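Local coordinates for protein beta-galactosidase (Bacillus circulans subsp. alkalophilus, PDB 3TTY) that catalyses the hydrolysis of terminal beta-D-galactosides, binding galactose in a pocket of its TIM-barrel domain, at residues Y75-T80 and I142-V147; V249-M254 and K267-V272; G539-G544 and S588-F593. All coordinates share one frame; numbering follows the deposited sequence.

In the fold
Following the chain from the N terminus, contact 1 comes first: residues 142-147 return beside 75-80 after a 61-residue excursion, joining neighbouring strands of the parallel eight-stranded barrel. Contact 2 then closes a short loop of 12 residues, in which strand 249-253 meets the approach to the following barrel strand, 273-275. Contact 3 lies far down the chain, in the trimerisation domain, and closes a 43-residue run of mostly strand. The three loops follow in series, none nesting or crossing. Contacts 1 and 2 touch, since strands 142-146 and 249-253 are sheet neighbours and V147 probably hydrogen-bonds T250 and T251; contact 3 stands apart, its centre about 39 Å from that of contact 2.

Contact 1: residues Y75-T80 and I142-V147; sequences YLCLAT and IVMWHV
L78 sets its CG anti to the backbone N (chi1 -178°), whereas W145 sets its CG anti to the carbonyl carbon (chi1 -74°), and with these settings the two side chains lie side by side, pointing the same way from adjacent strands. The strands are 75-79 and 142-146, the third and fourth of the TIM barrel, and they run parallel. L78 presses its CD2 methyl to 3.4 Å from W145 CZ3, a tight apolar contact, and the same CD2 methyl also meets I142 CD1. A branched aliphatic suits this place, since one of its methyls can touch both an isoleucine and a broad indole. The indole continues to L240 of helix 215-243, and its NE1 bonds to T244.

V143 is the extra residue of a beta bulge: L76 pairs with I142, but C77 already pairs with M144. The bulge keeps its backbone bond, V143 N to L76 O at 2.9 Å, and V143 CG1 packs at 3.7 Å from Y75 CD1, the two side chains crossing at about a right angle. Beyond it, L78 N donates to M144 O, and H146 N to L78 O at 2.8 Å; T80 N then bonds to H146 O.

C77, A79, M144 and H146 share the opposite face of the sheet from L78 and W145. Here H146 approaches the sugar pocket, its side chain about 6 Å from the bound galactose. The strands come close at A79, whose CA is 3.0 Å from H146 O in a CA-H...O contact, and having only a methyl there probably helps. C77 SG lies at the edge of the imidazole, near its plane, and sits 3.7 Å from H146 CB.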
loop_
_atom_site.group_PDB
_atom_site.type_symbol
_atom_site.label_atom_id
_atom_site.label_comp_id
_atom_site.label_asym_id
_atom_site.label_seq_id
_atom_site.Cartn_x
_atom_site.Cartn_y
_atom_site.Cartn_z
ATOM N N TYR A 75 -8.907 33.294 -32.177
ATOM C CA TYR A 75 -7.849 33.912 -31.382
ATOM C C TYR A 75 -6.920 32.885 -30.753
ATOM O O TYR A 75 -7.311 31.735 -30.534
ATOM C CB TYR A 75 -8.455 34.807 -30.303
ATOM C CG TYR A 75 -9.114 36.049 -30.880
ATOM C CD1 TYR A 75 -8.343 37.091 -31.393
ATOM C CD2 TYR A 75 -10.504 36.177 -30.916
ATOM C CE1 TYR A 75 -8.937 38.230 -31.926
ATOM C CE2 TYR A 75 -11.112 37.314 -31.445
ATOM C CZ TYR A 75 -10.323 38.333 -31.948
ATOM O OH TYR A 75 -10.913 39.459 -32.473
ATOM N N LEU A 76 -5.698 33.316 -30.447
ATOM C CA LEU A 76 -4.645 32.402 -30.028
ATOM C C LEU A 76 -4.189 32.609 -28.586
ATOM O O LEU A 76 -3.783 33.710 -28.188
ATOM C CB LEU A 76 -3.459 32.499 -30.978
ATOM C CG LEU A 76 -3.885 32.270 -32.431
ATOM C CD1 LEU A 76 -2.810 32.701 -33.413
ATOM C CD2 LEU A 76 -4.270 30.829 -32.642
ATOM N N CYS A 77 -4.304 31.542 -27.804
ATOM C CA CYS A 77 -3.623 31.449 -26.530
ATOM C C CYS A 77 -2.335 30.655 -26.805
ATOM O O CYS A 77 -2.359 29.428 -26.884
ATOM C CB CYS A 77 -4.506 30.743 -25.507
ATOM S SG CYS A 77 -3.764 30.655 -23.878
ATOM N N LEU A 78 -1.223 31.364 -26.988
ATOM C CA LEU A 78 0.005 30.733 -27.465
ATOM C C LEU A 78 0.886 30.261 -26.313
ATOM O O LEU A 78 1.302 31.056 -25.477
ATOM C CB LEU A 78 0.787 31.673 -28.396
ATOM C CG LEU A 78 2.084 31.115 -29.002
ATOM C CD1 LEU A 78 1.837 29.825 -29.814
ATOM C CD2 LEU A 78 2.785 32.143 -29.860
ATOM N N ALA A 79 1.168 28.963 -26.282
ATOM C CA ALA A 79 2.006 28.392 -25.229
ATOM C C ALA A 79 3.493 28.431 -25.616
ATOM O O ALA A 79 3.842 28.412 -26.792
ATOM C CB ALA A 79 1.555 26.965 -24.900
ATOM N N THR A 80 4.363 28.490 -24.616
ATOM C CA THR A 80 5.804 28.493 -24.849
ATOM C C THR A 80 6.385 27.099 -25.098
ATOM O O THR A 80 7.553 26.981 -25.479
ATOM C CB THR A 80 6.543 29.098 -23.655
ATOM O OG1 THR A 80 6.217 28.344 -22.484
ATOM C CG2 THR A 80 6.120 30.540 -23.456
ATOM N N ILE A 142 -2.839 36.869 -31.253
ATOM C CA ILE A 142 -2.378 36.376 -29.957
ATOM C C ILE A 142 -2.907 37.228 -28.815
ATOM O O ILE A 142 -2.541 38.387 -28.673
ATOM C CB ILE A 142 -0.848 36.339 -29.887
ATOM C CG1 ILE A 142 -0.290 35.501 -31.038
ATOM C CG2 ILE A 142 -0.398 35.800 -28.545
ATOM C CD1 ILE A 142 1.224 35.463 -31.089
ATOM N N VAL A 143 -3.760 36.638 -27.986
ATOM C CA VAL A 143 -4.447 37.386 -26.951
ATOM C C VAL A 143 -3.928 37.040 -25.563
ATOM O O VAL A 143 -4.309 37.674 -24.571
ATOM C CB VAL A 143 -5.960 37.094 -26.991
ATOM C CG1 VAL A 143 -6.625 37.773 -28.195
ATOM C CG2 VAL A 143 -6.200 35.583 -27.020
ATOM N N MET A 144 -3.076 36.022 -25.489
ATOM C CA MET A 144 -2.629 35.487 -24.203
ATOM C C MET A 144 -1.415 34.583 -24.395
ATOM O O MET A 144 -1.368 33.813 -25.353
ATOM C CB MET A 144 -3.771 34.713 -23.543
ATOM C CG MET A 144 -3.464 34.134 -22.167
ATOM S SD MET A 144 -3.242 35.359 -20.840
ATOM C CE MET A 144 -4.775 36.274 -20.921
ATOM N N TRP A 145 -0.431 34.697 -23.502
ATOM C CA TRP A 145 0.689 33.752 -23.451
ATOM C C TRP A 145 0.417 32.701 -22.381
ATOM O O TRP A 145 -0.012 33.021 -21.274
ATOM C CB TRP A 145 2.026 34.444 -23.138
ATOM C CG TRP A 145 2.624 35.233 -24.271
ATOM C CD1 TRP A 145 2.627 36.589 -24.403
ATOM C CD2 TRP A 145 3.315 34.719 -25.421
ATOM N NE1 TRP A 145 3.266 36.950 -25.560
ATOM C CE2 TRP A 145 3.698 35.823 -26.204
ATOM C CE3 TRP A 145 3.637 33.435 -25.866
ATOM C CZ2 TRP A 145 4.388 35.685 -27.404
ATOM C CZ3 TRP A 145 4.316 33.300 -27.058
ATOM C CH2 TRP A 145 4.686 34.414 -27.814
ATOM N N HIS A 146 0.699 31.450 -22.722
ATOM C CA HIS A 146 0.461 30.302 -21.859
ATOM C C HIS A 146 1.839 29.694 -21.558
ATOM O O HIS A 146 2.340 28.831 -22.297
ATOM C CB HIS A 146 -0.492 29.345 -22.605
ATOM C CG HIS A 146 -0.760 28.034 -21.924
ATOM N ND1 HIS A 146 0.238 27.234 -21.408
ATOM C CD2 HIS A 146 -1.914 27.347 -21.762
ATOM C CE1 HIS A 146 -0.297 26.121 -20.932
ATOM N NE2 HIS A 146 -1.600 26.161 -21.132
ATOM N N VAL A 147 2.458 30.173 -20.480
ATOM C CA VAL A 147 3.820 29.766 -20.117
ATOM C C VAL A 147 3.865 28.337 -19.618
ATOM O O VAL A 147 3.142 27.975 -18.674
ATOM C CB VAL A 147 4.415 30.667 -19.022
ATOM C CG1 VAL A 147 5.727 30.074 -18.493
ATOM C CG2 VAL A 147 4.612 32.083 -19.552
#

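Contact 2: residues V249-M254 and K267-V272; sequences VTTNLM and KEMDVV
V249 and D270 hold each other by two hydrogen bonds: V249 N donates to D270 OD2 at 2.9 Å, and D270 N returns a bond to V249 O at 3.2 Å. OD2 receives the amide on its anti lone pair, the one turned away from OD1, and also forms a salt bridge with K241 of helix 215-243. The pair ties the start of barrel strand 249-253 to the loop that leads from helix 262-266 into strand 273-275, closing a beta-alpha-beta unit of the TIM barrel. Aspartate suits the place because its short side chain carries an acceptor to a strand amide while its own N-H remains available to the carbonyl of the same residue. An alanine in place of D270 would probably leave the V249 amide and the K241 ammonium without this shared acceptor.

One residue on, T250 has OG1 anti to its backbone N (chi1 -170°), and OG1 comes within 2.9 Å of V271 O. T251 O is also within reach of that single proton, and S273 OG is a further hydrogen-bonding partner of the hydroxyl. The methine side of the threonine packs too, its CB 3.9 Å from V271 CG1.

Farther along, M269 carries the apolar packing. Its thioether bends at the last torsion (chi3 78°), which sends CE to 3.3 Å from T251 O. A flexible, unbranched methionine can bring its CE up to T250, T251 and L253, the last met tip to tip. N252, by contrast, turns away from this loop into the sugar pocket, where it touches galactose and bonds to N149. L253 CD2 rests 3.8 Å from M269 CE, and L253 CD1 touches V272 CG1.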
loop_
_atom_site.group_PDB
_atom_site.type_symbol
_atom_site.label_atom_id
_atom_site.label_comp_id
_atom_site.label_asym_id
_atom_site.label_seq_id
_atom_site.Cartn_x
_atom_site.Cartn_y
_atom_site.Cartn_z
ATOM N N VAL A 249 0.145 37.528 -19.774
ATOM C CA VAL A 249 0.849 36.271 -19.594
ATOM C C VAL A 249 0.249 35.514 -18.430
ATOM O O VAL A 249 0.002 36.092 -17.362
ATOM C CB VAL A 249 2.328 36.505 -19.261
ATOM C CG1 VAL A 249 3.061 35.166 -19.162
ATOM C CG2 VAL A 249 2.975 37.425 -20.295
ATOM N N THR A 250 0.006 34.224 -18.634
ATOM C CA THR A 250 -0.476 33.372 -17.560
ATOM C C THR A 250 0.225 32.023 -17.604
ATOM O O THR A 250 1.005 31.732 -18.523
ATOM C CB THR A 250 -2.000 33.156 -17.647
ATOM O OG1 THR A 250 -2.467 32.515 -16.461
ATOM C CG2 THR A 250 -2.366 32.293 -18.857
ATOM N N THR A 251 -0.048 31.208 -16.596
ATOM C CA THR A 251 0.265 29.788 -16.654
ATOM C C THR A 251 -0.908 29.075 -15.992
ATOM O O THR A 251 -1.666 29.705 -15.261
ATOM C CB THR A 251 1.640 29.444 -16.000
ATOM O OG1 THR A 251 1.916 28.056 -16.197
ATOM C CG2 THR A 251 1.640 29.772 -14.486
ATOM N N ASN A 252 -1.113 27.795 -16.280
ATOM C CA ASN A 252 -2.345 27.150 -15.820
ATOM C C ASN A 252 -2.205 26.407 -14.487
ATOM O O ASN A 252 -1.386 25.487 -14.355
ATOM C CB ASN A 252 -2.989 26.274 -16.914
ATOM C CG ASN A 252 -2.016 25.282 -17.539
ATOM O OD1 ASN A 252 -0.804 25.426 -17.421
ATOM N ND2 ASN A 252 -2.552 24.280 -18.226
ATOM N N LEU A 253 -3.011 26.821 -13.510
ATOM C CA LEU A 253 -2.900 26.324 -12.136
ATOM C C LEU A 253 -3.927 25.233 -11.848
ATOM O O LEU A 253 -4.836 24.988 -12.653
ATOM C CB LEU A 253 -3.072 27.467 -11.124
ATOM C CG LEU A 253 -2.365 28.783 -11.453
ATOM C CD1 LEU A 253 -2.542 29.776 -10.321
ATOM C CD2 LEU A 253 -0.897 28.566 -11.752
ATOM N N MET A 254 -3.804 24.606 -10.683
ATOM C CA MET A 254 -4.565 23.388 -10.413
ATOM C C MET A 254 -5.428 23.480 -9.160
ATOM O O MET A 254 -5.609 22.497 -8.450
ATOM C CB MET A 254 -3.635 22.174 -10.370
ATOM C CG MET A 254 -2.968 21.909 -11.720
ATOM S SD MET A 254 -1.695 20.632 -11.716
ATOM C CE MET A 254 -0.343 21.523 -10.957
ATOM N N LYS A 267 0.682 36.772 -7.767
ATOM C CA LYS A 267 1.215 38.126 -7.763
ATOM C C LYS A 267 2.101 38.350 -8.981
ATOM O O LYS A 267 2.243 39.480 -9.457
ATOM C CB LYS A 267 1.994 38.400 -6.478
ATOM C CG LYS A 267 1.144 38.325 -5.210
ATOM C CD LYS A 267 1.996 38.653 -3.974
ATOM C CE LYS A 267 1.196 38.565 -2.677
ATOM N NZ LYS A 267 0.001 39.459 -2.698
ATOM N N GLU A 268 2.665 37.263 -9.504
ATOM C CA GLU A 268 3.576 37.342 -10.644
ATOM C C GLU A 268 2.868 37.146 -11.983
ATOM O O GLU A 268 3.498 37.235 -13.040
ATOM C CB GLU A 268 4.692 36.296 -10.495
ATOM C CG GLU A 268 5.365 36.289 -9.129
ATOM C CD GLU A 268 6.126 37.590 -8.800
ATOM O OE1 GLU A 268 6.521 38.346 -9.728
ATOM O OE2 GLU A 268 6.341 37.841 -7.589
ATOM N N MET A 269 1.567 36.863 -11.931
ATOM C CA MET A 269 0.768 36.541 -13.123
ATOM C C MET A 269 -0.198 37.674 -13.486
ATOM O O MET A 269 -0.797 38.279 -12.602
ATOM C CB MET A 269 -0.047 35.264 -12.883
ATOM C CG MET A 269 0.785 34.026 -12.613
ATOM S SD MET A 269 -0.159 32.763 -11.751
ATOM C CE MET A 269 -1.128 32.088 -13.106
ATOM N N ASP A 270 -0.370 37.947 -14.778
ATOM C CA ASP A 270 -1.275 39.019 -15.207
ATOM C C ASP A 270 -2.729 38.668 -14.930
ATOM O O ASP A 270 -3.551 39.531 -14.620
ATOM C CB ASP A 270 -1.103 39.313 -16.695
ATOM C CG ASP A 270 0.196 40.037 -17.000
ATOM O OD1 ASP A 270 0.652 40.855 -16.167
ATOM O OD2 ASP A 270 0.764 39.779 -18.076
ATOM N N VAL A 271 -3.028 37.382 -15.057
ATOM C CA VAL A 271 -4.354 36.853 -14.817
ATOM C C VAL A 271 -4.186 35.400 -14.404
ATOM O O VAL A 271 -3.251 34.724 -14.837
ATOM C CB VAL A 271 -5.223 36.919 -16.090
ATOM C CG1 VAL A 271 -4.762 35.896 -17.091
ATOM C CG2 VAL A 271 -6.688 36.698 -15.752
ATOM N N VAL A 272 -5.081 34.922 -13.556
ATOM C CA VAL A 272 -5.060 33.534 -13.141
ATOM C C VAL A 272 -5.769 32.699 -14.194
ATOM O O VAL A 272 -6.647 33.189 -14.891
ATOM C CB VAL A 272 -5.754 33.364 -11.784
ATOM C CG1 VAL A 272 -6.005 31.890 -11.477
ATOM C CG2 VAL A 272 -4.929 34.038 -10.682
#

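Contact 3: residues G539-G544 and S588-F593; sequences GSYSCG and SPDADF
C543 and P589 face each other as a non-hydrogen-bonded antiparallel pair at the edge of the trimerisation domain's mixed sheet, their CA atoms 4.0 Å apart, and G544 with S588 forms the next, hydrogen-bonded pair. In it G544 N donates to S588 O at 2.7 Å, while the return bond from S588 N to G544 O is weak. Proline suits its site, since a residue of a non-hydrogen-bonded pair gives no N-H to its partner. Past P589 the chain leaves the strand for a helix, yet D590 N still reaches S542 O at 2.9 Å.

D590 is the N-cap of that helix, and its carboxylate serves both segments. OD1 accepts F593 N, while OD2 takes two donors from S542: the hydroxyl OG on its anti lone pair, and the amide N from above the carboxylate plane, each at 2.8 Å. Two bonds to one oxygen would restrict the rotation of the carboxylate, and a serine is small enough to bring both donors close.

Y541 lays one ring face under F593 CA, a CH-pi contact, and the rings pair edge-to-face, F593's edge toward Y541's face, planes at 77°.

C543 and P589, on the same sheet face, both touch I528 of strand 525-530. Helix 591-604 starts against Y541, whose OH hydrogen-bonds to R538 N, and S588 OG bonds to E426 and K429 of helix 423-435.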
loop_
_atom_site.group_PDB
_atom_site.type_symbol
_atom_site.label_atom_id
_atom_site.label_comp_id
_atom_site.label_asym_id
_atom_site.label_seq_id
_atom_site.Cartn_x
_atom_site.Cartn_y
_atom_site.Cartn_z
ATOM N N GLY A 539 -30.649 22.896 21.267
ATOM C CA GLY A 539 -30.477 21.515 21.686
ATOM C C GLY A 539 -29.066 20.999 21.459
ATOM O O GLY A 539 -28.092 21.713 21.699
ATOM N N SER A 540 -28.962 19.760 20.982
ATOM C CA SER A 540 -27.678 19.077 20.829
ATOM C C SER A 540 -27.282 18.868 19.376
ATOM O O SER A 540 -28.144 18.679 18.513
ATOM C CB SER A 540 -27.718 17.714 21.526
ATOM O OG SER A 540 -27.817 17.870 22.929
ATOM N N TYR A 541 -25.977 18.902 19.113
ATOM C CA TYR A 541 -25.437 18.517 17.804
ATOM C C TYR A 541 -24.234 17.602 18.024
ATOM O O TYR A 541 -23.728 17.498 19.134
ATOM C CB TYR A 541 -25.015 19.740 16.991
ATOM C CG TYR A 541 -26.115 20.752 16.778
ATOM C CD1 TYR A 541 -26.891 20.741 15.623
ATOM C CD2 TYR A 541 -26.382 21.719 17.739
ATOM C CE1 TYR A 541 -27.906 21.667 15.431
ATOM C CE2 TYR A 541 -27.383 22.655 17.558
ATOM C CZ TYR A 541 -28.146 22.622 16.405
ATOM O OH TYR A 541 -29.148 23.547 16.234
ATOM N N SER A 542 -23.778 16.927 16.977
ATOM C CA SER A 542 -22.596 16.090 17.133
ATOM C C SER A 542 -21.345 16.841 16.690
ATOM O O SER A 542 -21.421 17.771 15.878
ATOM C CB SER A 542 -22.744 14.782 16.361
ATOM O OG SER A 542 -23.056 15.046 15.010
ATOM N N CYS A 543 -20.200 16.455 17.245
ATOM C CA CYS A 543 -18.930 16.995 16.780
ATOM C C CYS A 543 -17.889 15.899 16.868
ATOM O O CYS A 543 -18.120 14.884 17.512
ATOM C CB CYS A 543 -18.506 18.208 17.609
ATOM S SG CYS A 543 -18.080 17.810 19.319
ATOM N N GLY A 544 -16.742 16.098 16.229
ATOM C CA GLY A 544 -15.764 15.031 16.150
ATOM C C GLY A 544 -14.352 15.415 15.753
ATOM O O GLY A 544 -13.997 16.592 15.681
ATOM N N SER A 588 -14.807 19.923 15.609
ATOM C CA SER A 588 -15.303 19.878 14.241
ATOM C C SER A 588 -16.749 19.421 14.282
ATOM O O SER A 588 -17.032 18.241 14.560
ATOM C CB SER A 588 -14.484 18.921 13.379
ATOM O OG SER A 588 -14.859 19.053 12.016
ATOM N N PRO A 589 -17.671 20.351 14.009
ATOM C CA PRO A 589 -19.100 20.130 14.235
ATOM C C PRO A 589 -19.820 19.598 12.995
ATOM O O PRO A 589 -19.362 19.846 11.875
ATOM C CB PRO A 589 -19.615 21.538 14.584
ATOM C CG PRO A 589 -18.437 22.506 14.299
ATOM C CD PRO A 589 -17.417 21.715 13.526
ATOM N N ASP A 590 -20.929 18.884 13.198
ATOM C CA ASP A 590 -21.744 18.402 12.081
ATOM C C ASP A 590 -22.361 19.545 11.282
ATOM O O ASP A 590 -22.276 20.715 11.671
ATOM C CB ASP A 590 -22.827 17.419 12.547
ATOM C CG ASP A 590 -23.910 18.076 13.400
ATOM O OD1 ASP A 590 -24.248 19.262 13.183
ATOM O OD2 ASP A 590 -24.442 17.375 14.286
ATOM N N ALA A 591 -22.986 19.190 10.167
ATOM C CA ALA A 591 -23.441 20.161 9.185
ATOM C C ALA A 591 -24.623 20.983 9.677
ATOM O O ALA A 591 -24.776 22.154 9.308
ATOM C CB ALA A 591 -23.788 19.459 7.863
ATOM N N ASP A 592 -25.473 20.368 10.488
ATOM C CA ASP A 592 -26.624 21.083 11.026
ATOM C C ASP A 592 -26.147 22.208 11.945
ATOM O O ASP A 592 -26.676 23.325 11.895
ATOM C CB ASP A 592 -27.581 20.137 11.771
ATOM C CG ASP A 592 -28.217 19.092 10.853
ATOM O OD1 ASP A 592 -28.373 19.348 9.627
ATOM O OD2 ASP A 592 -28.560 18.004 11.370
ATOM N N PHE A 593 -25.146 21.922 12.777
ATOM C CA PHE A 593 -24.588 22.963 13.636
ATOM C C PHE A 593 -24.057 24.125 12.807
ATOM O O PHE A 593 -24.412 25.279 13.049
ATOM C CB PHE A 593 -23.474 22.433 14.541
ATOM C CG PHE A 593 -22.829 23.506 15.381
ATOM C CD1 PHE A 593 -23.355 23.844 16.621
ATOM C CD2 PHE A 593 -21.722 24.200 14.913
ATOM C CE1 PHE A 593 -22.772 24.828 17.390
ATOM C CE2 PHE A 593 -21.138 25.188 15.677
ATOM C CZ PHE A 593 -21.668 25.502 16.920
#